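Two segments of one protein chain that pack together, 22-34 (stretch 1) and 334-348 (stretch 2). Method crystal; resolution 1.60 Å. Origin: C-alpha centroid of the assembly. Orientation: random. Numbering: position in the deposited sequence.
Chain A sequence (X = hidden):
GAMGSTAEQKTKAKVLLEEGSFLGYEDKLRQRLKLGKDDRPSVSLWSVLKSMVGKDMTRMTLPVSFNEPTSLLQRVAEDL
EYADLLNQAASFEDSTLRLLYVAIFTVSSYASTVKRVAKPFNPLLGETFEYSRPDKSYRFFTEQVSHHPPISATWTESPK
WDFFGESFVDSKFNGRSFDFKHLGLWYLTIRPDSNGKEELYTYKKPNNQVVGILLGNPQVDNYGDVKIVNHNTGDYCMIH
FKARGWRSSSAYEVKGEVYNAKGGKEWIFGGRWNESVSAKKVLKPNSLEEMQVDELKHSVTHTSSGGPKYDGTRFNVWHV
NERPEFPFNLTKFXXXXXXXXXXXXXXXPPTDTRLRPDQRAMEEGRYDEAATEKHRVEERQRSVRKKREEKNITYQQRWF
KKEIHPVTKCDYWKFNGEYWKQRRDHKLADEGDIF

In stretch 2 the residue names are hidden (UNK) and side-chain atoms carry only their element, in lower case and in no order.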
# COMPACT_ATOMS: atom_id res chain seq x y z
N PHE A 22 -6.14 3.98 18.86
CA PHE A 22 -5.41 5.23 18.70
C PHE A 22 -4.52 5.53 19.88
O PHE A 22 -3.79 6.53 19.86
CB PHE A 22 -6.40 6.36 18.43
CG PHE A 22 -7.36 6.02 17.32
CD1 PHE A 22 -6.91 5.96 16.01
CD2 PHE A 22 -8.67 5.68 17.59
CE1 PHE A 22 -7.77 5.62 14.99
CE2 PHE A 22 -9.54 5.33 16.57
CZ PHE A 22 -9.08 5.30 15.26
N LEU A 23 -4.51 4.67 20.90
CA LEU A 23 -3.59 4.84 22.01
C LEU A 23 -2.15 4.81 21.51
O LEU A 23 -1.78 3.94 20.72
CB LEU A 23 -3.81 3.74 23.05
CG LEU A 23 -5.21 3.71 23.65
CD1 LEU A 23 -5.38 2.45 24.47
CD2 LEU A 23 -5.45 4.96 24.50
N GLY A 24 -1.36 5.75 21.99
CA GLY A 24 0.04 5.85 21.63
C GLY A 24 0.32 6.73 20.43
O GLY A 24 1.49 6.94 20.09
N TYR A 25 -0.72 7.24 19.77
CA TYR A 25 -0.57 8.07 18.59
C TYR A 25 -0.77 9.55 18.89
O TYR A 25 -1.15 10.33 18.01
CB TYR A 25 -1.50 7.56 17.48
CG TYR A 25 -0.94 6.31 16.83
CD1 TYR A 25 0.02 6.40 15.84
CD2 TYR A 25 -1.35 5.04 17.24
CE1 TYR A 25 0.56 5.26 15.26
CE2 TYR A 25 -0.81 3.89 16.67
CZ TYR A 25 0.14 4.02 15.67
OH TYR A 25 0.68 2.90 15.10
N GLU A 26 -0.46 9.95 20.14
CA GLU A 26 -0.67 11.33 20.56
C GLU A 26 0.34 12.29 19.95
O GLU A 26 0.04 13.48 19.81
CB GLU A 26 -0.62 11.42 22.09
CG GLU A 26 -1.73 10.64 22.80
CD GLU A 26 -1.43 9.14 22.92
OE1 GLU A 26 -2.38 8.36 23.20
OE2 GLU A 26 -0.26 8.75 22.74
N ASP A 27 1.53 11.82 19.59
CA ASP A 27 2.55 12.71 19.06
C ASP A 27 2.16 13.24 17.69
O ASP A 27 1.53 12.55 16.88
CB ASP A 27 3.90 11.99 18.95
CG ASP A 27 4.38 11.45 20.27
OD1 ASP A 27 4.48 12.24 21.24
OD2 ASP A 27 4.63 10.24 20.35
N LYS A 28 2.56 14.47 17.42
CA LYS A 28 2.40 15.05 16.10
C LYS A 28 3.17 14.23 15.07
O LYS A 28 4.28 13.75 15.34
CB LYS A 28 2.89 16.50 16.14
CG LYS A 28 3.12 17.20 14.82
CD LYS A 28 3.55 18.64 15.09
CE LYS A 28 4.63 19.11 14.14
NZ LYS A 28 4.06 19.60 12.86
N LEU A 29 2.57 14.05 13.89
CA LEU A 29 3.22 13.28 12.83
C LEU A 29 4.64 13.77 12.58
O LEU A 29 4.91 14.98 12.56
CB LEU A 29 2.41 13.39 11.53
CG LEU A 29 1.00 12.81 11.54
CD1 LEU A 29 0.29 13.11 10.25
CD2 LEU A 29 1.07 11.30 11.77
N ARG A 30 5.55 12.83 12.35
CA ARG A 30 6.91 13.21 12.00
C ARG A 30 6.96 13.99 10.69
O ARG A 30 6.36 13.58 9.68
CB ARG A 30 7.80 11.97 11.90
CG ARG A 30 9.25 12.30 11.57
CD ARG A 30 10.16 11.11 11.82
NE ARG A 30 10.02 10.08 10.79
CZ ARG A 30 10.88 9.08 10.66
NH1 ARG A 30 11.93 9.01 11.48
NH2 ARG A 30 10.72 8.17 9.70
N GLN A 31 7.68 15.12 10.71
CA GLN A 31 7.71 16.06 9.59
C GLN A 31 8.97 15.98 8.76
O GLN A 31 8.97 16.47 7.62
CB GLN A 31 7.58 17.50 10.11
CG GLN A 31 6.34 17.76 10.92
CD GLN A 31 5.09 17.78 10.07
OE1 GLN A 31 4.98 18.54 9.10
NE2 GLN A 31 4.12 16.93 10.42
N ARG A 32 10.05 15.42 9.29
CA ARG A 32 11.30 15.33 8.56
C ARG A 32 12.14 14.25 9.21
O ARG A 32 11.80 13.72 10.27
CB ARG A 32 12.04 16.67 8.55
CG ARG A 32 12.39 17.20 9.93
CD ARG A 32 13.53 18.21 9.85
NE ARG A 32 14.79 17.59 9.44
CZ ARG A 32 15.86 18.25 9.02
NH1 ARG A 32 15.84 19.58 8.93
NH2 ARG A 32 16.96 17.59 8.67
N LEU A 33 13.23 13.91 8.54
CA LEU A 33 14.22 12.98 9.06
C LEU A 33 15.37 13.75 9.69
O LEU A 33 15.59 14.93 9.41
CB LEU A 33 14.77 12.08 7.95
CG LEU A 33 13.72 11.31 7.15
CD1 LEU A 33 14.42 10.45 6.10
CD2 LEU A 33 12.88 10.46 8.10
N LYS A 34 16.11 13.07 10.56
CA LYS A 34 17.29 13.71 11.13
C LYS A 34 18.31 14.03 10.05
O LYS A 34 18.92 15.10 10.05
CB LYS A 34 17.89 12.82 12.23
CG LYS A 34 18.58 11.57 11.73
CD LYS A 34 19.08 10.74 12.89
CE LYS A 34 19.91 11.57 13.86
NZ LYS A 34 21.21 11.99 13.26
N UNK A 334 5.20 9.21 3.54
CA UNK A 334 6.13 8.14 3.84
C UNK A 334 7.02 8.49 5.03
O UNK A 334 7.38 7.61 5.81
c UNK A 334 6.99 7.80 2.62
N UNK A 335 7.37 9.77 5.18
CA UNK A 335 8.17 10.20 6.32
C UNK A 335 7.47 9.88 7.64
O UNK A 335 8.14 9.63 8.66
c UNK A 335 8.51 11.70 6.19
c UNK A 335 9.56 11.90 5.11
c UNK A 335 9.05 12.26 7.52
N UNK A 336 6.13 9.85 7.65
CA UNK A 336 5.44 9.58 8.92
C UNK A 336 5.51 8.12 9.35
O UNK A 336 5.25 7.82 10.52
c UNK A 336 3.78 11.41 8.33
o UNK A 336 3.21 9.05 8.06
c UNK A 336 3.96 9.99 8.86
N UNK A 337 5.85 7.20 8.45
CA UNK A 337 5.54 5.79 8.69
C UNK A 337 6.54 5.13 9.63
O UNK A 337 6.14 4.39 10.54
c UNK A 337 4.48 4.76 5.08
c UNK A 337 4.35 5.44 6.44
c UNK A 337 5.50 5.04 7.36
c UNK A 337 3.01 5.11 7.07
N UNK A 338 7.84 5.33 9.39
CA UNK A 338 8.87 4.70 10.21
C UNK A 338 9.30 5.57 11.39
O UNK A 338 10.43 5.44 11.86
o UNK A 338 10.33 2.26 10.51
n UNK A 338 12.23 3.34 9.98
c UNK A 338 10.09 4.33 9.36
c UNK A 338 10.90 3.21 9.99
N UNK A 339 8.42 6.44 11.87
CA UNK A 339 8.78 7.36 12.95
C UNK A 339 8.75 6.65 14.30
O UNK A 339 7.71 6.10 14.67
c UNK A 339 7.81 8.54 12.98
N UNK A 340 9.85 6.65 15.06
CA UNK A 340 9.85 6.04 16.41
C UNK A 340 9.28 7.01 17.44
O UNK A 340 9.98 7.52 18.33
c UNK A 340 12.02 6.89 15.93
c UNK A 340 11.18 7.18 14.69
c UNK A 340 11.34 5.76 16.63
N UNK A 341 7.99 7.28 17.28
CA UNK A 341 7.31 8.32 18.05
C UNK A 341 7.40 8.01 19.55
O UNK A 341 7.07 6.89 19.96
c UNK A 341 5.85 8.43 17.62
c UNK A 341 5.65 8.80 16.14
o UNK A 341 7.14 10.64 15.73
c UNK A 341 5.98 10.25 15.80
n UNK A 341 4.94 11.05 15.58
N UNK A 342 7.80 8.98 20.38
CA UNK A 342 8.09 8.67 21.79
C UNK A 342 6.94 8.04 22.55
O UNK A 342 7.16 7.11 23.34
c UNK A 342 8.10 10.37 20.00
c UNK A 342 8.45 10.05 22.38
c UNK A 342 8.80 10.91 21.22
N UNK A 343 5.71 8.54 22.38
CA UNK A 343 4.56 7.96 23.07
C UNK A 343 4.07 6.67 22.44
O UNK A 343 3.28 5.96 23.07
c UNK A 343 3.40 8.96 23.13
n UNK A 343 4.07 11.35 23.61
n UNK A 343 3.91 11.49 25.74
c UNK A 343 3.65 10.11 24.05
c UNK A 343 3.56 10.21 25.40
c UNK A 343 4.22 12.16 24.64
N UNK A 344 4.51 6.35 21.23
CA UNK A 344 4.10 5.13 20.56
C UNK A 344 4.95 3.93 20.97
O UNK A 344 4.42 2.83 21.17
c UNK A 344 4.17 5.33 19.04
c UNK A 344 4.00 4.40 16.74
c UNK A 344 3.80 4.11 18.22
c UNK A 344 2.38 3.69 18.49
N UNK A 345 6.26 4.13 21.12
CA UNK A 345 7.17 3.00 21.34
C UNK A 345 6.73 2.05 22.46
O UNK A 345 6.84 0.83 22.26
c UNK A 345 9.26 4.27 20.45
c UNK A 345 10.63 4.80 20.86
c UNK A 345 9.38 3.35 19.25
c UNK A 345 8.59 3.53 21.61
N UNK A 346 6.25 2.51 23.62
CA UNK A 346 5.91 1.55 24.68
C UNK A 346 4.77 0.61 24.32
O UNK A 346 4.67 -0.47 24.93
c UNK A 346 6.08 3.91 24.06
c UNK A 346 6.19 3.78 25.57
c UNK A 346 5.53 2.45 25.87
N UNK A 347 3.94 0.96 23.33
CA UNK A 347 2.82 0.13 22.91
C UNK A 347 3.21 -0.97 21.94
O UNK A 347 2.47 -1.95 21.79
c UNK A 347 -1.77 0.81 25.31
c UNK A 347 1.74 1.00 22.25
c UNK A 347 -0.18 2.99 24.77
c UNK A 347 -1.19 3.12 25.73
c UNK A 347 -0.77 0.67 24.36
c UNK A 347 0.04 1.78 24.07
c UNK A 347 1.14 2.00 23.18
c UNK A 347 1.53 3.30 23.36
c UNK A 347 -1.97 2.03 25.98
n UNK A 347 0.73 3.90 24.32
N UNK A 348 4.34 -0.83 21.26
CA UNK A 348 4.62 -1.69 20.12
C UNK A 348 5.02 -3.10 20.54
O UNK A 348 5.68 -3.30 21.56
c UNK A 348 4.31 0.22 17.66
c UNK A 348 5.47 0.27 18.67
c UNK A 348 6.74 0.79 18.01
c UNK A 348 5.74 -1.10 19.28
O HOH W 1 0.33 6.72 25.12
O HOH W 2 2.35 9.79 16.29
O HOH W 3 9.44 6.80 7.42
O HOH W 4 4.68 9.93 12.36

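Position 334 carries one side-chain carbon, its CB 8.0 Å from Arg30 NH2: Ala334. Position 335 has three carbons, one bearing the other two, and a branch lies 3.8 Å from Arg32 N. This is Val335; its CG1 also stands 4.3 Å from Leu33 CD2. Position 336 has a carbon bearing one oxygen and one carbon: Thr336, whose CG2 lies 3.6 Å from Arg30 O.

At 337 four carbons fork at the second and CB points away: Leu337. Position 338 has two carbons, the second carrying oxygen and nitrogen: Asn338, its CB 3.9 Å from Arg30 NH2. A single carbon at 339, CB 3.5 Å from Arg30 NE, makes Ala339, which lies over one face of the guanidinium. At 340 three carbons close a ring onto the backbone N: Pro340; its CD is 3.8 Å from Arg30 NH1.

Position 341 has three carbons ending in oxygen and nitrogen: Gln341. Its NE2 donates to Lys28 O at 2.8 Å. At 342 three carbons again close such a ring: Pro342, with CD 3.5 Å from Asp27 OD2. At 343 one carbon leads to a five-membered ring of three carbons and two nitrogens, hence His343. Its ND1 donates to Asp27 OD1 at 2.6 Å, while its backbone N donates to Asp27 OD2 at 2.9 Å.

Position 344 has four carbons forked at the second, one tip over the Tyr25 ring: Leu344, with CD1 3.6 Å from Tyr25 CZ. Position 345 has the same fork but points away, Leu345. The ring on N at 346 is Pro346, out of reach. At 347 one carbon leads to fused five- and six-membered rings holding eight carbons and one nitrogen: Trp347; Leu23 CB sits over its six-membered ring, 3.9 Å from the centroid. Four forked carbons at 348 give Leu348, CD2 5.2 Å from Tyr25 OH.

The rule here is to let side chains read backbone, where stretch 1 has no regular helix or strand. Arg30 NE and NH2 both donate to Val335 O, at 2.9 and 3.1 Å, and Asp27 spends both carboxylate oxygens on His343. Water extends the pattern, joining Arg30 N to Thr336 O and Asp27 O to Gln341 NE2. Gly24 lets the turn come close: an ideal CB would fall 2.5 Å from Trp347 CD1, and the backbone angles themselves call for glycine. Apolar packing on Trp347 and Leu344 completes the contact, which buries 901 Å² over both sides.

Stretch 2 334-348: AVTLNAPQPHLLPWL
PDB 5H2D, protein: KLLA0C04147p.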